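Local coordinates for kinesin-like protein (Caenorhabditis elegans, PDB 5X3E) that probably uses ATP hydrolysis to move along microtubules as a kinesin-6 motor, captured here in the nucleotide-free state, at residues 81-86 / 426-431; 382-387 / 398-403. All coordinates share one frame; numbering follows the deposited sequence.

Contact 1 of 2, residues 81-86 / 426-431; sequences FRFGRV and AFAEES
Phe83 sits in the loop just after strand 79-82, and its side chain swings back to the 426-431 segment. From CB the chain turns with CG anti to the carbonyl carbon (chi1 -60°), which puts CD1 4.0 Å from Ala428 CA. One bond further out, CE1 lies 3.5 Å from Ala428 CA, and at the tip CZ is 3.7 Å from Ala428 CB. That methyl stands over one face of the ring in a CH-pi contact, 4.0 Å from the Phe83 centroid; it also touches Phe81, whose CD2 is 3.8 Å from Ala428 CB. An alanine here would remove the ring, and the packing against Ala428, Val38 and Cys40 would probably loosen. Along the backbone, Arg82 N donates to Glu430 O at 3.1 Å, nearly along the C=O axis, whereas Glu429 N reaches Arg82 O only weakly. Arg82 and Glu430 run side by side, their charged ends too far apart for a salt bridge. The Glu429 carboxylate takes the N-H of Val38. This is an antiparallel strand pair at the edge of the kinesin motor domain's small four-stranded sheet, joining 79-82 to strand 430-433, close to where the neck linker would probably follow.

Contact 2 of 2, residues 382-387 / 398-403; sequences EQVPYR and YLEGNG. With SO4 (sulfate ion), chain K; SO4 (sulfate ion), chain M.
O3 of the sulfate of chain M takes two N-H groups of Arg387, NH1 at 2.4 Å, very short as modelled, and NH2 more weakly at 2.8 Å. The Arg387 chain runs extended from CG to NE, so the guanidinium arrives at the sulfate with O3 at its edge, near its plane, while Tyr386 CE1 lies over one of its faces, offset toward the rim. A second sulfate, K, receives a weak bond from the backbone N of Arg387, next to the inverse gamma turn centred on Pro385. Both ions probably come from the crystallisation liquor and are consistent with a locally positive surface at Arg387.

The two segments themselves meet mainly through apolar side chains, with carboxylate and carbonyl oxygens against carbon. Val384 has CG1 anti to its backbone N (chi1 -180°) and crosses Leu399 at about a right angle, CG1 4.0 Å from Leu399 CB; its other branch, CG2, rests 3.5 Å from Leu399 O. Val384 also packs on Cys366 and Val369 of helix 350-375. Tyr386 CE2 approaches Glu400 OE2, with ring and carboxylate planes 81° apart. Glu400 is the first residue to leave helical geometry after helix 396-399, which ends in a Schellman motif: Gly401, at positive phi, is the C-prime residue and bonds through its N to Tyr398 O at 2.8 Å.

With Val384 on Leu399 as its apolar centre and the Glu400 carboxylate oxygen set against a Tyr386 ring carbon, the contact probably depends more on shape than on paired charges.

Coming from the N terminus, the chain lays down strand 79-82, whose end opens segment 81-86, then runs through most of the motor domain, including the probable P-loop and most strands of the central sheet, before meeting its partner. Late in that excursion comes helix 350-375; the loop after it, 382-387, closes a short circuit with 398-403 across only ten residues, mostly helical. Strand 404-411 and helix 418-424 follow, and 426-431 finally closes contact 1, so contact 2 lies wholly within the longer loop. Their centres are 20 Å apart and they do not touch. Helix 350-375 links them, since both contacts pack on it, contact 1 through Phe427 on Ile367.

Contact 1 of 2, residues 81-86 / 426-431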
# COMPACT_ATOMS: atom_id res chain seq x y z
N PHE A 81 -4.19 7.47 -24.30
CA PHE A 81 -4.72 6.93 -23.06
C PHE A 81 -5.11 8.07 -22.12
O PHE A 81 -4.39 9.06 -22.00
CB PHE A 81 -3.71 6.02 -22.38
CG PHE A 81 -3.40 4.79 -23.17
CD1 PHE A 81 -2.24 4.71 -23.93
CD2 PHE A 81 -4.27 3.72 -23.18
CE1 PHE A 81 -1.95 3.57 -24.66
CE2 PHE A 81 -4.00 2.58 -23.91
CZ PHE A 81 -2.83 2.51 -24.65
N ARG A 82 -6.25 7.90 -21.45
CA ARG A 82 -6.78 8.91 -20.54
C ARG A 82 -6.69 8.39 -19.11
O ARG A 82 -7.18 7.30 -18.81
CB ARG A 82 -8.22 9.27 -20.90
CG ARG A 82 -8.79 10.41 -20.08
CD ARG A 82 -10.12 10.87 -20.64
NE ARG A 82 -10.70 11.95 -19.85
CZ ARG A 82 -10.40 13.24 -20.02
NH1 ARG A 82 -10.97 14.17 -19.26
NH2 ARG A 82 -9.54 13.60 -20.96
N PHE A 83 -6.08 9.18 -18.24
CA PHE A 83 -5.97 8.87 -16.82
C PHE A 83 -6.59 10.01 -16.01
O PHE A 83 -6.83 11.11 -16.52
CB PHE A 83 -4.51 8.67 -16.41
CG PHE A 83 -3.83 7.55 -17.13
CD1 PHE A 83 -3.92 6.25 -16.67
CD2 PHE A 83 -3.09 7.80 -18.27
CE1 PHE A 83 -3.29 5.22 -17.33
CE2 PHE A 83 -2.45 6.78 -18.94
CZ PHE A 83 -2.56 5.48 -18.47
N GLY A 84 -6.83 9.74 -14.73
CA GLY A 84 -7.32 10.79 -13.85
C GLY A 84 -6.36 11.95 -13.69
O GLY A 84 -6.79 13.06 -13.39
N ARG A 85 -5.07 11.70 -13.91
CA ARG A 85 -4.03 12.72 -13.81
C ARG A 85 -2.74 12.13 -14.38
O ARG A 85 -2.46 10.94 -14.17
CB ARG A 85 -3.82 13.16 -12.35
CG ARG A 85 -2.56 14.00 -12.14
CD ARG A 85 -2.71 15.40 -12.73
NE ARG A 85 -1.46 16.16 -12.66
CZ ARG A 85 -1.06 16.89 -11.62
NH1 ARG A 85 -1.82 16.99 -10.53
NH2 ARG A 85 0.10 17.53 -11.68
N VAL A 86 -1.99 12.94 -15.12
CA VAL A 86 -0.70 12.53 -15.67
C VAL A 86 0.37 13.42 -15.07
O VAL A 86 0.30 14.65 -15.19
CB VAL A 86 -0.67 12.59 -17.21
CG1 VAL A 86 0.72 12.23 -17.72
CG2 VAL A 86 -1.71 11.65 -17.80
N ALA A 426 -2.52 0.11 -20.61
CA ALA A 426 -3.80 -0.57 -20.77
C ALA A 426 -4.67 -0.47 -19.53
O ALA A 426 -5.88 -0.68 -19.61
CB ALA A 426 -3.58 -2.04 -21.14
N PHE A 427 -4.08 -0.15 -18.37
CA PHE A 427 -4.84 0.10 -17.15
C PHE A 427 -5.63 1.41 -17.21
O PHE A 427 -6.29 1.75 -16.23
CB PHE A 427 -3.90 0.13 -15.94
CG PHE A 427 -3.54 -1.23 -15.42
CD1 PHE A 427 -4.43 -1.95 -14.64
CD2 PHE A 427 -2.31 -1.80 -15.71
CE1 PHE A 427 -4.10 -3.20 -14.14
CE2 PHE A 427 -1.97 -3.05 -15.22
CZ PHE A 427 -2.87 -3.75 -14.44
N ALA A 428 -5.55 2.13 -18.33
CA ALA A 428 -6.16 3.45 -18.43
C ALA A 428 -7.67 3.37 -18.30
O ALA A 428 -8.30 2.39 -18.69
CB ALA A 428 -5.77 4.12 -19.75
N GLU A 429 -8.24 4.42 -17.71
CA GLU A 429 -9.68 4.49 -17.51
C GLU A 429 -10.42 4.35 -18.84
O GLU A 429 -11.47 3.69 -18.91
CB GLU A 429 -10.04 5.79 -16.79
CG GLU A 429 -9.03 6.09 -15.67
CD GLU A 429 -9.55 7.00 -14.57
OE1 GLU A 429 -8.80 7.21 -13.60
OE2 GLU A 429 -10.66 7.56 -14.68
N GLU A 430 -9.88 4.95 -19.90
CA GLU A 430 -10.41 4.77 -21.25
C GLU A 430 -9.30 5.02 -22.26
O GLU A 430 -8.28 5.64 -21.95
CB GLU A 430 -11.61 5.69 -21.49
CG GLU A 430 -11.29 7.17 -21.39
CD GLU A 430 -12.19 8.02 -22.25
OE1 GLU A 430 -12.38 7.69 -23.44
OE2 GLU A 430 -12.72 9.03 -21.73
N SER A 431 -9.50 4.53 -23.49
CA SER A 431 -8.45 4.56 -24.50
C SER A 431 -8.99 5.00 -25.86
O SER A 431 -10.14 4.71 -26.21
CB SER A 431 -7.79 3.19 -24.64
OG SER A 431 -8.72 2.22 -25.10

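Contact 2 of 2, residues 382-387 / 398-403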
# COMPACT_ATOMS: atom_id res chain seq x y z
N GLU A 382 -21.44 -8.25 -11.99
CA GLU A 382 -20.69 -9.45 -12.32
C GLU A 382 -19.59 -9.76 -11.30
O GLU A 382 -19.06 -8.87 -10.63
CB GLU A 382 -20.08 -9.35 -13.72
CG GLU A 382 -19.44 -8.03 -14.06
CD GLU A 382 -18.89 -8.03 -15.47
OE1 GLU A 382 -18.65 -9.12 -16.01
OE2 GLU A 382 -18.70 -6.93 -16.03
N GLN A 383 -19.27 -11.05 -11.21
CA GLN A 383 -18.31 -11.55 -10.25
C GLN A 383 -16.91 -11.03 -10.57
O GLN A 383 -16.52 -10.93 -11.73
CB GLN A 383 -18.32 -13.09 -10.26
CG GLN A 383 -17.29 -13.76 -9.37
CD GLN A 383 -17.59 -13.60 -7.90
OE1 GLN A 383 -16.73 -13.21 -7.11
NE2 GLN A 383 -18.83 -13.91 -7.51
N VAL A 384 -16.16 -10.71 -9.52
CA VAL A 384 -14.77 -10.30 -9.65
C VAL A 384 -13.91 -11.56 -9.55
O VAL A 384 -14.02 -12.29 -8.55
CB VAL A 384 -14.37 -9.29 -8.56
CG1 VAL A 384 -12.92 -8.88 -8.71
CG2 VAL A 384 -15.28 -8.08 -8.61
N PRO A 385 -13.09 -11.87 -10.56
CA PRO A 385 -12.29 -13.12 -10.56
C PRO A 385 -11.08 -13.05 -9.64
O PRO A 385 -9.95 -13.32 -10.04
CB PRO A 385 -11.90 -13.25 -12.04
CG PRO A 385 -11.83 -11.83 -12.52
CD PRO A 385 -12.92 -11.10 -11.80
N TYR A 386 -11.32 -12.70 -8.37
CA TYR A 386 -10.21 -12.43 -7.47
C TYR A 386 -9.47 -13.68 -7.02
O TYR A 386 -8.35 -13.55 -6.51
CB TYR A 386 -10.69 -11.65 -6.24
CG TYR A 386 -11.79 -12.31 -5.44
CD1 TYR A 386 -11.51 -13.31 -4.51
CD2 TYR A 386 -13.11 -11.91 -5.59
CE1 TYR A 386 -12.52 -13.91 -3.78
CE2 TYR A 386 -14.12 -12.51 -4.86
CZ TYR A 386 -13.82 -13.50 -3.96
OH TYR A 386 -14.82 -14.09 -3.23
N ARG A 387 -10.03 -14.87 -7.21
CA ARG A 387 -9.35 -16.07 -6.75
C ARG A 387 -8.28 -16.56 -7.72
O ARG A 387 -7.52 -17.47 -7.37
CB ARG A 387 -10.36 -17.20 -6.51
CG ARG A 387 -11.33 -16.90 -5.40
CD ARG A 387 -12.30 -18.04 -5.15
NE ARG A 387 -13.25 -17.68 -4.10
CZ ARG A 387 -12.99 -17.78 -2.80
NH1 ARG A 387 -11.81 -18.24 -2.39
NH2 ARG A 387 -13.91 -17.43 -1.91
N TYR A 398 -11.43 -4.66 -1.54
CA TYR A 398 -11.28 -3.48 -2.38
C TYR A 398 -11.83 -3.72 -3.78
O TYR A 398 -12.56 -2.88 -4.33
CB TYR A 398 -9.80 -3.07 -2.45
CG TYR A 398 -9.19 -2.63 -1.14
CD1 TYR A 398 -8.43 -3.51 -0.38
CD2 TYR A 398 -9.36 -1.34 -0.66
CE1 TYR A 398 -7.86 -3.12 0.82
CE2 TYR A 398 -8.79 -0.93 0.54
CZ TYR A 398 -8.04 -1.83 1.27
OH TYR A 398 -7.48 -1.43 2.46
N LEU A 399 -11.47 -4.85 -4.39
CA LEU A 399 -11.90 -5.12 -5.76
C LEU A 399 -13.39 -5.41 -5.87
O LEU A 399 -13.94 -5.32 -6.97
CB LEU A 399 -11.10 -6.29 -6.32
CG LEU A 399 -9.62 -5.92 -6.45
CD1 LEU A 399 -8.77 -7.16 -6.55
CD2 LEU A 399 -9.44 -5.05 -7.68
N GLU A 400 -14.05 -5.76 -4.77
CA GLU A 400 -15.50 -5.83 -4.73
C GLU A 400 -16.12 -4.51 -4.31
O GLU A 400 -17.31 -4.47 -3.95
CB GLU A 400 -15.95 -6.96 -3.80
CG GLU A 400 -15.78 -8.35 -4.41
CD GLU A 400 -16.29 -9.45 -3.50
OE1 GLU A 400 -16.57 -9.16 -2.32
OE2 GLU A 400 -16.41 -10.60 -3.97
N GLY A 401 -15.34 -3.44 -4.35
CA GLY A 401 -15.85 -2.09 -4.21
C GLY A 401 -15.87 -1.54 -2.80
O GLY A 401 -16.59 -0.57 -2.55
N ASN A 402 -15.14 -2.14 -1.87
CA ASN A 402 -15.11 -1.66 -0.49
C ASN A 402 -13.81 -0.90 -0.27
O ASN A 402 -12.73 -1.48 -0.36
CB ASN A 402 -15.24 -2.80 0.52
CG ASN A 402 -15.40 -2.29 1.94
OD1 ASN A 402 -14.44 -2.25 2.72
ND2 ASN A 402 -16.62 -1.88 2.29
N GLY A 403 -13.93 0.39 0.01
CA GLY A 403 -12.78 1.25 0.18
C GLY A 403 -12.44 2.01 -1.08
O GLY A 403 -13.19 2.03 -2.06
S SO4 K . -13.14 -17.00 -9.52
O1 SO4 K . -12.89 -15.84 -8.66
O2 SO4 K . -12.61 -16.75 -10.86
O3 SO4 K . -12.47 -18.17 -8.96
O4 SO4 K . -14.58 -17.24 -9.62
S SO4 M . -12.19 -16.69 0.93
O1 SO4 M . -11.17 -16.61 1.98
O2 SO4 M . -12.51 -15.35 0.43
O3 SO4 M . -11.69 -17.53 -0.15
O4 SO4 M . -13.41 -17.28 1.47